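Local coordinates for protein beta-galactoside alpha-2,6-sialyltransferase (PDB 2Z4T) that probably transfers sialic acid from a CMP-activated donor to galactosides such as lactose in alpha-2,6 linkage, using a GT-B catalytic unit preceded by an immunoglobulin-like beta-sandwich domain, at residues 42-47 against 73-78; 50-55 against 92-97. One frame throughout, in Å; residues are numbered along the deposited sequence.

Contact 1: residues 42-47 against 73-78; sequences LEPINQ and ESISLS
Leu42 and Leu77 form an antiparallel hydrogen-bonded pair, the end of a short two-stranded sheet (39-42 with 77-80) in the immunoglobulin-like beta-sandwich domain. Leu77 N gives its hydrogen to Leu42 O at 2.7 Å, and Leu42 N returns one to Leu77 O at 2.9 Å. Both leucines project from the same face of this sheet, and their branched tips, suited to an apolar interior, approach as Leu42 CD1 and Leu77 CD2 at 4.4 Å. Leu42 continues onto Ile30 and Val108, and Leu77 onto Trp57. The backbones stay close through Glu43 and Ser76, whose CA atoms are 4.5 Å apart, and part after them. Pro44, which has no N-H to offer a neighbouring strand, lays its ring against Ile75: CD meets Ile75 CD1 at 3.8 Å, the two side chains crossing at about a right angle. Ile75 O lies 3.4 Å from Pro44 CD and accepts a hydrogen bond from Trp57 NE1. At the exposed margin the Glu43 chain is bent at chi2 (-64°), and its OE1 lies 3.1 Å from Ser76 CB. The hydroxyl of Ser76 is hydrogen-bonded to Asn41 ND2, while Glu43 OE2 lies 3.7 Å from the CD1 methyl of Ile75.

Contact 2: residues 50-55 against 92-97; sequences ISFTKH and FDFNGV
In the immunoglobulin-like beta-sandwich the chain turns a corner at Thr53 and Lys54 to run antiparallel to strand 88-98, and an aromatic cluster and a few backbone bonds join the two here. Thr53 N donates to Val97 O at 2.8 Å, and a second, weak bond runs from Val97 N to Lys54 O. One step further His55 and Gly96 make a non-hydrogen-bonded pair with their CA atoms 4.2 Å apart. Glycine suits this site because the Phe52 ring leans against its backbone, CE1 lying 3.7 Å from Gly96 CA where a side chain would collide with it. Phe52 and Phe94 reach toward each other tip to tip in a T-shaped stack: the edge of Phe94 addresses a face of Phe52, the planes stand at 83°, and Phe94 CZ meets Phe52 CZ at 3.8 Å, offset toward the rim. With CG anti to the backbone N (chi1 168°), Phe94 is directed to this meeting. His55 approaches the same phenylalanine rim to rim, its CD2 lying 3.8 Å from Phe94 CE1, while its NE2 has a weak hydrogen bond to Lys72 O. Trp57 also meets the Phe94 ring, which widens the cluster. The arrangement is one of antiparallel pairing between neighbouring strands, with an aromatic cluster beside it, within an immunoglobulin-like beta-sandwich.

How the contacts relate
From the N terminus, the chain passes 42-47, then 50-55, then 73-78 and finally 92-97, so the two contacts cross instead of nesting. Contact 1 closes the excursion through strand 52-61 and the loop that follows it, and contact 2 closes the one containing strand 77-80. Their centres lie about 8 Å apart. Pro44 and Ile45 pack on the ring of Phe94, and His55 NE2 reaches Ser74 O in a weak hydrogen bond, which joins the second segment of contact 1 to the first of contact 2. Together they tie the small 39-42/77-80 sheet to strands 52-61 and 88-98 within the immunoglobulin-like domain, away from the CMP and lactose sites.

Contact 1: residues 42-47 against 73-78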
loop_
_atom_site.group_PDB
_atom_site.type_symbol
_atom_site.label_atom_id
_atom_site.label_comp_id
_atom_site.label_asym_id
_atom_site.label_seq_id
_atom_site.Cartn_x
_atom_site.Cartn_y
_atom_site.Cartn_z
ATOM N N LEU A 42 18.946 -1.784 30.366
ATOM C CA LEU A 42 19.413 -0.432 30.052
ATOM C C LEU A 42 20.556 0.015 30.924
ATOM O O LEU A 42 20.494 -0.092 32.148
ATOM C CB LEU A 42 18.283 0.584 30.218
ATOM C CG LEU A 42 17.149 0.490 29.207
ATOM C CD1 LEU A 42 15.986 1.370 29.662
ATOM C CD2 LEU A 42 17.608 0.825 27.763
ATOM N N GLU A 43 21.587 0.548 30.282
ATOM C CA GLU A 43 22.715 1.148 30.972
ATOM C C GLU A 43 22.306 2.547 31.389
ATOM O O GLU A 43 21.774 3.282 30.573
ATOM C CB GLU A 43 23.930 1.208 30.039
ATOM C CG GLU A 43 24.495 -0.161 29.646
ATOM C CD GLU A 43 25.055 -0.934 30.844
ATOM O OE1 GLU A 43 24.881 -2.176 30.876
ATOM O OE2 GLU A 43 25.649 -0.303 31.758
ATOM N N PRO A 44 22.526 2.913 32.662
ATOM C CA PRO A 44 22.111 4.232 33.150
ATOM C C PRO A 44 23.006 5.389 32.689
ATOM O O PRO A 44 22.555 6.523 32.619
ATOM C CB PRO A 44 22.212 4.082 34.662
ATOM C CG PRO A 44 23.238 3.047 34.875
ATOM C CD PRO A 44 23.151 2.103 33.724
ATOM N N ILE A 45 24.252 5.075 32.358
ATOM C CA ILE A 45 25.331 6.052 32.211
ATOM C C ILE A 45 26.022 5.869 30.861
ATOM O O ILE A 45 25.985 4.777 30.298
ATOM C CB ILE A 45 26.326 5.894 33.414
ATOM C CG1 ILE A 45 26.311 7.130 34.295
ATOM C CG2 ILE A 45 27.758 5.623 32.987
ATOM C CD1 ILE A 45 25.165 7.170 35.225
ATOM N N ASN A 46 26.634 6.930 30.330
ATOM C CA ASN A 46 27.497 6.794 29.131
ATOM C C ASN A 46 28.988 7.172 29.282
ATOM O O ASN A 46 29.617 7.548 28.294
ATOM C CB ASN A 46 26.883 7.510 27.908
ATOM C CG ASN A 46 26.137 6.550 26.966
ATOM O OD1 ASN A 46 26.739 5.677 26.329
ATOM N ND2 ASN A 46 24.828 6.727 26.865
ATOM N N GLN A 47 29.560 7.039 30.487
ATOM C CA GLN A 47 30.937 7.518 30.742
ATOM C C GLN A 47 32.038 6.453 30.686
ATOM O O GLN A 47 33.226 6.780 30.890
ATOM C CB GLN A 47 31.080 8.351 32.034
ATOM C CG GLN A 47 29.856 9.156 32.511
ATOM C CD GLN A 47 29.186 10.048 31.454
ATOM O OE1 GLN A 47 27.991 10.330 31.556
ATOM N NE2 GLN A 47 29.947 10.493 30.452
ATOM N N GLU A 73 20.561 -4.768 42.370
ATOM C CA GLU A 73 21.995 -4.934 42.678
ATOM C C GLU A 73 22.976 -4.891 41.498
ATOM O O GLU A 73 24.197 -4.910 41.702
ATOM C CB GLU A 73 22.246 -6.173 43.554
ATOM C CG GLU A 73 21.550 -6.128 44.943
ATOM C CD GLU A 73 21.304 -4.696 45.478
ATOM O OE1 GLU A 73 22.204 -3.825 45.342
ATOM O OE2 GLU A 73 20.207 -4.447 46.038
ATOM N N SER A 74 22.451 -4.824 40.276
ATOM C CA SER A 74 23.303 -4.649 39.114
ATOM C C SER A 74 23.187 -3.199 38.648
ATOM O O SER A 74 22.165 -2.551 38.902
ATOM C CB SER A 74 22.927 -5.636 38.000
ATOM O OG SER A 74 21.709 -5.273 37.387
ATOM N N ILE A 75 24.228 -2.685 37.988
ATOM C CA ILE A 75 24.219 -1.268 37.596
ATOM C C ILE A 75 23.351 -1.014 36.358
ATOM O O ILE A 75 22.664 -0.006 36.287
ATOM C CB ILE A 75 25.641 -0.579 37.576
ATOM C CG1 ILE A 75 26.322 -0.717 36.233
ATOM C CG2 ILE A 75 26.521 -1.036 38.738
ATOM C CD1 ILE A 75 26.122 0.511 35.370
ATOM N N SER A 76 23.330 -1.941 35.414
ATOM C CA SER A 76 22.353 -1.823 34.352
ATOM C C SER A 76 20.963 -2.267 34.836
ATOM O O SER A 76 20.840 -3.167 35.662
ATOM C CB SER A 76 22.793 -2.575 33.097
ATOM O OG SER A 76 22.454 -3.936 33.174
ATOM N N LEU A 77 19.929 -1.605 34.329
ATOM C CA LEU A 77 18.546 -1.856 34.732
ATOM C C LEU A 77 17.948 -3.032 33.972
ATOM O O LEU A 77 17.852 -3.009 32.748
ATOM C CB LEU A 77 17.695 -0.608 34.482
ATOM C CG LEU A 77 16.179 -0.733 34.687
ATOM C CD1 LEU A 77 15.799 -0.751 36.188
ATOM C CD2 LEU A 77 15.428 0.356 33.917
ATOM N N SER A 78 17.538 -4.053 34.708
ATOM C CA SER A 78 16.922 -5.208 34.100
ATOM C C SER A 78 15.500 -5.413 34.632
ATOM O O SER A 78 15.299 -5.629 35.833
ATOM C CB SER A 78 17.789 -6.432 34.349
ATOM O OG SER A 78 17.669 -7.305 33.253
#

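Contact 2: residues 50-55 against 92-97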
loop_
_atom_site.group_PDB
_atom_site.type_symbol
_atom_site.label_atom_id
_atom_site.label_comp_id
_atom_site.label_asym_id
_atom_site.label_seq_id
_atom_site.Cartn_x
_atom_site.Cartn_y
_atom_site.Cartn_z
ATOM N N ILE A 50 34.434 4.466 33.999
ATOM C CA ILE A 50 33.324 4.355 35.018
ATOM C C ILE A 50 33.114 3.123 35.964
ATOM O O ILE A 50 32.652 2.068 35.537
ATOM C CB ILE A 50 31.969 4.943 34.500
ATOM C CG1 ILE A 50 31.189 5.555 35.668
ATOM C CG2 ILE A 50 31.154 3.915 33.675
ATOM C CD1 ILE A 50 31.920 6.696 36.350
ATOM N N SER A 51 33.371 3.327 37.261
ATOM C CA SER A 51 33.220 2.291 38.297
ATOM C C SER A 51 32.517 2.834 39.568
ATOM O O SER A 51 32.942 3.855 40.125
ATOM C CB SER A 51 34.608 1.728 38.656
ATOM O OG SER A 51 34.538 0.660 39.589
ATOM N N PHE A 52 31.470 2.149 40.038
ATOM C CA PHE A 52 30.618 2.683 41.113
ATOM C C PHE A 52 30.865 2.109 42.502
ATOM O O PHE A 52 30.965 0.913 42.673
ATOM C CB PHE A 52 29.137 2.542 40.752
ATOM C CG PHE A 52 28.683 3.490 39.678
ATOM C CD1 PHE A 52 28.354 4.805 39.988
ATOM C CD2 PHE A 52 28.587 3.073 38.354
ATOM C CE1 PHE A 52 27.945 5.685 38.993
ATOM C CE2 PHE A 52 28.169 3.949 37.354
ATOM C CZ PHE A 52 27.850 5.255 37.672
ATOM N N THR A 53 30.928 2.986 43.491
ATOM C CA THR A 53 31.080 2.601 44.884
ATOM C C THR A 53 29.743 2.164 45.527
ATOM O O THR A 53 29.643 1.074 46.091
ATOM C CB THR A 53 31.672 3.780 45.685
ATOM O OG1 THR A 53 32.928 4.158 45.113
ATOM C CG2 THR A 53 31.868 3.414 47.151
ATOM N N LYS A 54 28.762 3.073 45.487
ATOM C CA LYS A 54 27.366 2.884 45.882
ATOM C C LYS A 54 26.817 2.859 44.454
ATOM O O LYS A 54 27.365 3.578 43.621
ATOM C CB LYS A 54 26.947 4.067 46.743
ATOM C CG LYS A 54 27.609 4.053 48.125
ATOM C CD LYS A 54 27.688 5.431 48.823
ATOM C CE LYS A 54 26.372 5.845 49.535
ATOM N NZ LYS A 54 25.835 4.935 50.625
ATOM N N HIS A 55 25.708 2.199 44.129
ATOM C CA HIS A 55 24.456 2.810 43.765
ATOM C C HIS A 55 23.095 2.349 44.286
ATOM O O HIS A 55 22.973 1.516 45.184
ATOM C CB HIS A 55 24.384 2.471 42.272
ATOM C CG HIS A 55 23.999 1.041 42.015
ATOM N ND1 HIS A 55 24.680 -0.027 42.569
ATOM C CD2 HIS A 55 22.967 0.506 41.322
ATOM C CE1 HIS A 55 24.096 -1.157 42.209
ATOM N NE2 HIS A 55 23.054 -0.861 41.451
ATOM N N PHE A 92 11.902 4.672 36.767
ATOM C CA PHE A 92 13.014 4.128 37.547
ATOM C C PHE A 92 14.106 5.180 37.663
ATOM O O PHE A 92 14.535 5.766 36.658
ATOM C CB PHE A 92 13.542 2.839 36.901
ATOM C CG PHE A 92 12.495 1.774 36.754
ATOM C CD1 PHE A 92 11.751 1.674 35.591
ATOM C CD2 PHE A 92 12.211 0.910 37.807
ATOM C CE1 PHE A 92 10.753 0.704 35.451
ATOM C CE2 PHE A 92 11.207 -0.065 37.683
ATOM C CZ PHE A 92 10.477 -0.166 36.505
ATOM N N ASP A 93 14.546 5.440 38.885
ATOM C CA ASP A 93 15.590 6.428 39.110
ATOM C C ASP A 93 16.871 5.752 39.538
ATOM O O ASP A 93 16.895 5.087 40.573
ATOM C CB ASP A 93 15.171 7.403 40.212
ATOM C CG ASP A 93 13.939 8.210 39.852
ATOM O OD1 ASP A 93 13.698 9.218 40.552
ATOM O OD2 ASP A 93 13.215 7.835 38.903
ATOM N N PHE A 94 17.936 5.938 38.762
ATOM C CA PHE A 94 19.272 5.439 39.131
ATOM C C PHE A 94 20.091 6.525 39.819
ATOM O O PHE A 94 20.154 7.655 39.330
ATOM C CB PHE A 94 20.017 4.940 37.886
ATOM C CG PHE A 94 21.495 4.682 38.102
ATOM C CD1 PHE A 94 21.943 3.444 38.547
ATOM C CD2 PHE A 94 22.448 5.671 37.813
ATOM C CE1 PHE A 94 23.319 3.204 38.736
ATOM C CE2 PHE A 94 23.819 5.430 38.003
ATOM C CZ PHE A 94 24.251 4.203 38.460
ATOM N N ASN A 95 20.717 6.183 40.943
ATOM C CA ASN A 95 21.735 7.051 41.561
ATOM C C ASN A 95 23.039 6.301 41.747
ATOM O O ASN A 95 23.037 5.156 42.191
ATOM C CB ASN A 95 21.284 7.606 42.916
ATOM C CG ASN A 95 20.319 8.775 42.787
ATOM O OD1 ASN A 95 20.725 9.910 42.546
ATOM N ND2 ASN A 95 19.020 8.496 42.955
ATOM N N GLY A 96 24.153 6.951 41.428
ATOM C CA GLY A 96 25.461 6.364 41.675
ATOM C C GLY A 96 26.535 7.337 42.116
ATOM O O GLY A 96 26.494 8.537 41.807
ATOM N N VAL A 97 27.494 6.811 42.867
ATOM C CA VAL A 97 28.709 7.533 43.171
ATOM C C VAL A 97 29.884 6.735 42.625
ATOM O O VAL A 97 30.096 5.591 43.007
ATOM C CB VAL A 97 28.886 7.745 44.673
ATOM C CG1 VAL A 97 30.134 8.618 44.935
ATOM C CG2 VAL A 97 27.644 8.387 45.261
#